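Side-chain contacts in peroxisomal membrane protein LPX1 (Saccharomyces cerevisiae, PDB 2Y6U), which hydrolyses acyl esters and lipids in peroxisomes, with esterase, lipase and phospholipase A activity: residues His144-Gly147 against Gly148-Leu152; Met267-Gln270 against Thr271-Phe275; Asn302-Phe305 against Leu306-Thr309. One frame throughout, in Å; residues are numbered along the deposited sequence.

All three contacts are local, each made within one continuous run of chain. Interaction 1 is core: every residue that touches is buried, at the turn from strand 137-144 into helix 146-157, and backbone bonds carry most of it. Interaction 2, at the start of helix 273-279, is partly buried and adds a hydroxyl and a Met-aromatic contact. Interaction 3, on helix 300-309, combines a buried leucine with a water bridge between two glutamines. Interaction 1 touches both of the others: F149 CZ lies 3.6 Å from F272 CD1, and L152 CD1 lies 4.0 Å from L306 CD2. Interactions 2 and 3 do not touch, their nearest atoms being about 7 Å apart.

Interaction 1: residues His144-Gly147 against Gly148-Leu152; sequences HSMG and GFQAL
The carbonyl of M146 meets the amide of Q150 at the first turn of helix 146-157, directly after a strained corner that fits the nucleophile elbow (GxSxG) of the alpha/beta hydrolase fold. By analogy with that family, S145 is probably the nucleophile; its phi of 64° is the strained conformation found at such corners. The elbow joins strand 137-144 to the helix within a beta-alpha-beta unit that continues into strand 164-168.

Backbone bonds provide most of the contact. S145 O accepts from F149 N at 3.2 Å with an N-H...O angle of 166°, and also takes a weak bond from G148 N. The next two bonds of the helix run from Q150 N to M146 O, in the carbonyl plane at 2.9 Å, and from A151 N to G147 O at 2.8 Å, with the donor tilted from that plane.

The polar ends of three side chains bond partners outside the two segments. S145 OG is bonded to S61 N, H144 NE2 to the carbonyl of H323, and Q150 NE2 to the carbonyl of W114.

The remaining side-chain contacts are van der Waals approaches of carbon to oxygen. The F149 ring meets W114 edge-to-face, while F149 CB stays 3.3 Å from M146 O. M146 and Q150 run side by side in the same direction, the methionine CG being anti to its own N (chi1 178°), and M146 CG comes to 3.9 Å from Q150 OE1.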
loop_
_atom_site.group_PDB
_atom_site.type_symbol
_atom_site.label_atom_id
_atom_site.label_comp_id
_atom_site.label_asym_id
_atom_site.label_seq_id
_atom_site.Cartn_x
_atom_site.Cartn_y
_atom_site.Cartn_z
ATOM N N HIS A 144 6.424 12.989 -14.063
ATOM C CA HIS A 144 7.796 13.319 -14.535
ATOM C C HIS A 144 8.892 12.837 -13.531
ATOM O O HIS A 144 8.821 13.160 -12.365
ATOM C CB HIS A 144 7.865 14.831 -14.726
ATOM C CG HIS A 144 9.205 15.309 -15.145
ATOM N ND1 HIS A 144 9.951 16.180 -14.399
ATOM C CD2 HIS A 144 9.965 14.960 -16.194
ATOM C CE1 HIS A 144 11.122 16.377 -14.992
ATOM N NE2 HIS A 144 11.146 15.692 -16.118
ATOM N N SER A 145 9.979 12.222 -13.983
ATOM C CA SER A 145 11.288 12.104 -13.129
ATOM C C SER A 145 10.963 11.268 -11.917
ATOM O O SER A 145 10.472 10.113 -12.079
ATOM C CB SER A 145 11.977 13.509 -12.854
ATOM O OG SER A 145 12.519 13.798 -11.543
ATOM N N MET A 146 11.157 11.785 -10.702
ATOM C CA MET A 146 10.624 11.126 -9.508
ATOM C C MET A 146 9.152 10.698 -9.600
ATOM O O MET A 146 8.791 9.583 -9.149
ATOM C CB MET A 146 10.799 12.107 -8.332
ATOM C CG MET A 146 10.313 11.699 -7.069
ATOM S SD MET A 146 10.413 13.098 -5.825
ATOM C CE MET A 146 9.358 14.225 -6.336
ATOM N N GLY A 147 8.314 11.553 -10.193
ATOM C CA GLY A 147 6.898 11.315 -10.329
ATOM C C GLY A 147 6.594 10.120 -11.213
ATOM O O GLY A 147 5.613 9.421 -11.023
ATOM N N GLY A 148 7.474 9.867 -12.159
ATOM C CA GLY A 148 7.367 8.696 -13.035
ATOM C C GLY A 148 7.671 7.451 -12.257
ATOM O O GLY A 148 6.960 6.434 -12.405
ATOM N N PHE A 149 8.784 7.477 -11.532
ATOM C CA PHE A 149 9.042 6.355 -10.575
ATOM C C PHE A 149 7.755 6.116 -9.744
ATOM O O PHE A 149 7.340 4.949 -9.512
ATOM C CB PHE A 149 10.231 6.708 -9.694
ATOM C CG PHE A 149 10.614 5.671 -8.680
ATOM C CD1 PHE A 149 9.825 5.496 -7.513
ATOM C CD2 PHE A 149 11.752 4.888 -8.851
ATOM C CE1 PHE A 149 10.212 4.549 -6.555
ATOM C CE2 PHE A 149 12.145 3.960 -7.907
ATOM C CZ PHE A 149 11.372 3.772 -6.744
ATOM N N GLN A 150 7.219 7.192 -9.161
ATOM C CA GLN A 150 6.074 7.080 -8.247
ATOM C C GLN A 150 4.801 6.590 -8.882
ATOM O O GLN A 150 4.106 5.828 -8.270
ATOM C CB GLN A 150 5.869 8.375 -7.481
ATOM C CG GLN A 150 7.056 8.668 -6.566
ATOM C CD GLN A 150 6.928 10.002 -5.881
ATOM O OE1 GLN A 150 6.561 10.995 -6.515
ATOM N NE2 GLN A 150 7.283 10.056 -4.619
ATOM N N ALA A 151 4.606 6.917 -10.156
ATOM C CA ALA A 151 3.476 6.367 -10.928
ATOM C C ALA A 151 3.539 4.844 -10.967
ATOM O O ALA A 151 2.557 4.176 -10.763
ATOM C CB ALA A 151 3.430 6.957 -12.357
ATOM N N LEU A 152 4.703 4.317 -11.354
ATOM C CA LEU A 152 4.945 2.879 -11.323
ATOM C C LEU A 152 4.741 2.245 -9.942
ATOM O O LEU A 152 4.046 1.235 -9.801
ATOM C CB LEU A 152 6.372 2.568 -11.829
ATOM C CG LEU A 152 6.651 2.820 -13.281
ATOM C CD1 LEU A 152 8.202 2.859 -13.598
ATOM C CD2 LEU A 152 5.919 1.725 -14.142
#

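Interaction 2: residues Met267-Gln270 against Thr271-Phe275; sequences MNMQ and TFAPF
The F272 ring lies with one face over the backbone of M269: M269 O stands 4.0 Å above the ring plane, over its centre, and M269 CA makes a CH-pi contact with the same ring. The sulfur comes in obliquely, M269 SD being 3.9 Å from F272 CZ in a Met-aromatic contact; the bend at chi2 (-75°) brings the sulfur there, and the bend at chi3 directs CE toward the A273 methyl. With CG of F272 set between its own N and carbonyl carbon (chi1 57°), the ring reaches back over the preceding turn. The N268 amide plane stands 75° from the ring, and N268 ND2 is bonded to N111 OD1. W114 also meets the ring.

Two carbonyls each accept twice. N268 O receives T271 OG1 at 2.7 Å, nearly end-on to the carbonyl, and T271 N from above its plane at 3.0 Å. M269 O takes A273 N at 2.9 Å and F272 N at 3.2 Å.

These bonds lead the 3-10 turn into helix 273-279, which F272 precedes as N-cap residue. With two N-H donors on M269 O, its place over the ring face probably costs little, since its polarity is already met by the backbone.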
loop_
_atom_site.group_PDB
_atom_site.type_symbol
_atom_site.label_atom_id
_atom_site.label_comp_id
_atom_site.label_asym_id
_atom_site.label_seq_id
_atom_site.Cartn_x
_atom_site.Cartn_y
_atom_site.Cartn_z
ATOM N N MET A 267 20.064 11.528 -3.220
ATOM C CA MET A 267 21.110 10.971 -2.378
ATOM C C MET A 267 20.702 9.626 -1.781
ATOM O O MET A 267 21.465 9.019 -1.092
ATOM C CB MET A 267 21.387 11.955 -1.235
ATOM C CG MET A 267 22.027 13.284 -1.786
ATOM S SD MET A 267 22.066 14.639 -0.529
ATOM C CE MET A 267 23.247 13.970 0.608
ATOM N N ASN A 268 19.498 9.171 -2.068
ATOM C CA ASN A 268 18.910 8.064 -1.266
ATOM C C ASN A 268 18.356 6.913 -2.110
ATOM O O ASN A 268 17.673 6.032 -1.559
ATOM C CB ASN A 268 17.696 8.701 -0.557
ATOM C CG ASN A 268 17.408 8.060 0.730
ATOM O OD1 ASN A 268 18.283 7.424 1.389
ATOM N ND2 ASN A 268 16.121 8.105 1.094
ATOM N N MET A 269 18.647 6.938 -3.412
ATOM C CA MET A 269 17.960 6.074 -4.415
ATOM C C MET A 269 18.188 4.648 -4.125
ATOM O O MET A 269 17.267 3.854 -4.303
ATOM C CB MET A 269 18.505 6.266 -5.796
ATOM C CG MET A 269 18.144 7.474 -6.446
ATOM S SD MET A 269 16.433 7.552 -7.060
ATOM C CE MET A 269 15.922 6.286 -8.154
ATOM N N GLN A 270 19.361 4.288 -3.591
ATOM C CA GLN A 270 19.628 2.912 -3.388
ATOM C C GLN A 270 18.772 2.254 -2.321
ATOM O O GLN A 270 18.684 1.010 -2.236
ATOM C CB GLN A 270 21.100 2.688 -3.047
ATOM C CG GLN A 270 21.979 3.304 -4.128
ATOM C CD GLN A 270 22.283 4.835 -3.965
ATOM O OE1 GLN A 270 21.674 5.622 -3.119
ATOM N NE2 GLN A 270 23.252 5.276 -4.814
ATOM N N THR A 271 18.109 3.056 -1.504
ATOM C CA THR A 271 17.404 2.445 -0.366
ATOM C C THR A 271 15.944 2.095 -0.805
ATOM O O THR A 271 15.203 1.476 -0.006
ATOM C CB THR A 271 17.281 3.434 0.836
ATOM O OG1 THR A 271 16.476 4.545 0.393
ATOM C CG2 THR A 271 18.676 3.943 1.317
ATOM N N PHE A 272 15.488 2.458 -1.981
ATOM C CA PHE A 272 14.158 2.112 -2.415
ATOM C C PHE A 272 14.028 1.713 -3.885
ATOM O O PHE A 272 13.022 1.145 -4.301
ATOM C CB PHE A 272 13.165 3.314 -2.064
ATOM C CG PHE A 272 13.554 4.629 -2.646
ATOM C CD1 PHE A 272 13.335 4.859 -3.963
ATOM C CD2 PHE A 272 14.186 5.630 -1.880
ATOM C CE1 PHE A 272 13.747 5.992 -4.571
ATOM C CE2 PHE A 272 14.544 6.810 -2.465
ATOM C CZ PHE A 272 14.314 7.001 -3.827
ATOM N N ALA A 273 15.006 2.040 -4.737
ATOM C CA ALA A 273 14.870 1.726 -6.121
ATOM C C ALA A 273 14.822 0.142 -6.332
ATOM O O ALA A 273 14.111 -0.243 -7.196
ATOM C CB ALA A 273 16.037 2.366 -7.027
ATOM N N PRO A 274 15.572 -0.673 -5.607
ATOM C CA PRO A 274 15.557 -2.111 -5.927
ATOM C C PRO A 274 14.159 -2.718 -5.832
ATOM O O PRO A 274 13.788 -3.544 -6.649
ATOM C CB PRO A 274 16.482 -2.700 -4.884
ATOM C CG PRO A 274 17.618 -1.591 -4.819
ATOM C CD PRO A 274 16.707 -0.413 -4.685
ATOM N N PHE A 275 13.409 -2.252 -4.860
ATOM C CA PHE A 275 12.024 -2.731 -4.660
ATOM C C PHE A 275 11.148 -2.444 -5.885
ATOM O O PHE A 275 10.468 -3.305 -6.410
ATOM C CB PHE A 275 11.421 -2.084 -3.430
ATOM C CG PHE A 275 9.948 -2.505 -3.222
ATOM C CD1 PHE A 275 9.651 -3.693 -2.619
ATOM C CD2 PHE A 275 8.952 -1.784 -3.763
ATOM C CE1 PHE A 275 8.300 -4.084 -2.448
ATOM C CE2 PHE A 275 7.620 -2.156 -3.571
ATOM C CZ PHE A 275 7.316 -3.293 -2.919
#

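Interaction 3: residues Asn302-Phe305 against Leu306-Thr309; sequences NQLF and LQKT
F305 and T309 meet one turn apart at the C-terminal end of helix 300-309, an alpha-helix of the alpha/beta hydrolase fold that packs on strands 286-292 and 313-318 of the central sheet. The close part of the contact is here. T309 OG1 donates to F305 O at 2.7 Å, the hydroxyl tilted 22° from the carbonyl plane, and sits over one face of the F305 ring, offset toward its rim. T309 CB lies over the same face in a CH-pi contact, 4.3 Å from the ring centroid. A chi1 of -51° sets the T309 hydroxyl beside its own N, where it can reach back to the preceding turn. V280 touches both residues.

L306 extends this apolar part on the buried side, crossing F305 obliquely with its CD2 4.0 Å from F305 CD2, and also packs on H289 and P170. Nearby, N302 uses its amide to bond the backbone of P170, V172 and I173. The helical bond from L306 N to N302 O is long and weak, whereas Q307 N to Q303 O is firm at 3.1 Å.

Toward solvent the packing is looser. L304 and Q307 run side by side in the same direction, with L304 CD2 3.8 Å from Q307 OE1. K308 is modelled in two conformations, so the approach of its side chain to L304 is doubtful. Between the two glutamines contact passes through a water that accepts from Q303 NE2 at 2.8 Å and donates to Q307 OE1 at 2.7 Å.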
loop_
_atom_site.group_PDB
_atom_site.type_symbol
_atom_site.label_atom_id
_atom_site.label_comp_id
_atom_site.label_asym_id
_atom_site.label_seq_id
_atom_site.Cartn_x
_atom_site.Cartn_y
_atom_site.Cartn_z
ATOM N N ASN A 302 18.294 2.673 -18.009
ATOM C CA ASN A 302 17.029 3.142 -17.448
ATOM C C ASN A 302 15.881 2.944 -18.470
ATOM O O ASN A 302 14.850 2.268 -18.217
ATOM C CB ASN A 302 17.132 4.615 -17.030
ATOM C CG ASN A 302 15.832 5.158 -16.389
ATOM O OD1 ASN A 302 15.499 4.788 -15.275
ATOM N ND2 ASN A 302 15.136 6.087 -17.084
ATOM N N GLN A 303 16.027 3.559 -19.642
ATOM C CA GLN A 303 15.046 3.342 -20.672
ATOM C C GLN A 303 14.884 1.917 -21.137
ATOM O O GLN A 303 13.729 1.435 -21.311
ATOM C CB GLN A 303 15.385 4.268 -21.894
ATOM C CG GLN A 303 14.329 4.224 -22.942
ATOM C CD GLN A 303 14.700 5.010 -24.184
ATOM O OE1 GLN A 303 15.363 6.063 -24.094
ATOM N NE2 GLN A 303 14.425 4.443 -25.335
ATOM N N LEU A 304 15.981 1.200 -21.350
ATOM C CA LEU A 304 15.893 -0.132 -21.879
ATOM C C LEU A 304 15.258 -1.119 -20.886
ATOM O O LEU A 304 14.613 -2.130 -21.289
ATOM C CB LEU A 304 17.245 -0.627 -22.350
ATOM C CG LEU A 304 17.840 0.316 -23.473
ATOM C CD1 LEU A 304 19.008 -0.272 -23.946
ATOM C CD2 LEU A 304 16.912 0.766 -24.623
ATOM N N PHE A 305 15.469 -0.857 -19.619
ATOM C CA PHE A 305 14.891 -1.721 -18.591
ATOM C C PHE A 305 13.326 -1.637 -18.670
ATOM O O PHE A 305 12.670 -2.638 -18.583
ATOM C CB PHE A 305 15.392 -1.350 -17.208
ATOM C CG PHE A 305 14.596 -2.001 -16.099
ATOM C CD1 PHE A 305 14.811 -3.340 -15.791
ATOM C CD2 PHE A 305 13.655 -1.277 -15.417
ATOM C CE1 PHE A 305 14.050 -3.939 -14.790
ATOM C CE2 PHE A 305 12.933 -1.869 -14.461
ATOM C CZ PHE A 305 13.084 -3.162 -14.172
ATOM N N LEU A 306 12.800 -0.443 -18.823
ATOM C CA LEU A 306 11.398 -0.230 -18.905
ATOM C C LEU A 306 10.778 -0.865 -20.115
ATOM O O LEU A 306 9.802 -1.600 -20.041
ATOM C CB LEU A 306 11.044 1.216 -18.800
ATOM C CG LEU A 306 11.367 1.799 -17.453
ATOM C CD1 LEU A 306 11.045 3.270 -17.524
ATOM C CD2 LEU A 306 10.643 1.147 -16.229
ATOM N N GLN A 307 11.463 -0.731 -21.244
ATOM C CA GLN A 307 11.024 -1.388 -22.437
ATOM C C GLN A 307 11.007 -2.898 -22.372
ATOM O O GLN A 307 10.222 -3.533 -23.036
ATOM C CB GLN A 307 11.878 -0.867 -23.646
ATOM C CG GLN A 307 12.433 -1.788 -24.500
ATOM C CD GLN A 307 13.342 -1.166 -25.590
ATOM O OE1 GLN A 307 13.367 0.053 -25.773
ATOM N NE2 GLN A 307 14.155 -1.994 -26.198
ATOM N N LYS A 308 11.981 -3.495 -21.708
ATOM C CA LYS A 308 12.081 -4.910 -21.624
ATOM C C LYS A 308 11.109 -5.484 -20.576
ATOM O O LYS A 308 10.847 -6.677 -20.557
ATOM C CB LYS A 308 13.521 -5.295 -21.254
ATOM C CG LYS A 308 14.484 -5.129 -22.401
ATOM C CD LYS A 308 15.950 -5.146 -21.988
ATOM C CE LYS A 308 16.884 -5.082 -23.227
ATOM N NZ LYS A 308 18.254 -4.618 -22.851
ATOM N N THR A 309 10.636 -4.640 -19.689
ATOM C CA THR A 309 9.982 -5.150 -18.505
ATOM C C THR A 309 8.452 -4.894 -18.413
ATOM O O THR A 309 7.706 -5.708 -17.811
ATOM C CB THR A 309 10.739 -4.674 -17.210
ATOM O OG1 THR A 309 12.135 -4.978 -17.326
ATOM C CG2 THR A 309 10.225 -5.473 -15.965
HETATM O O HOH W 1 12.506 2.424 -24.955
#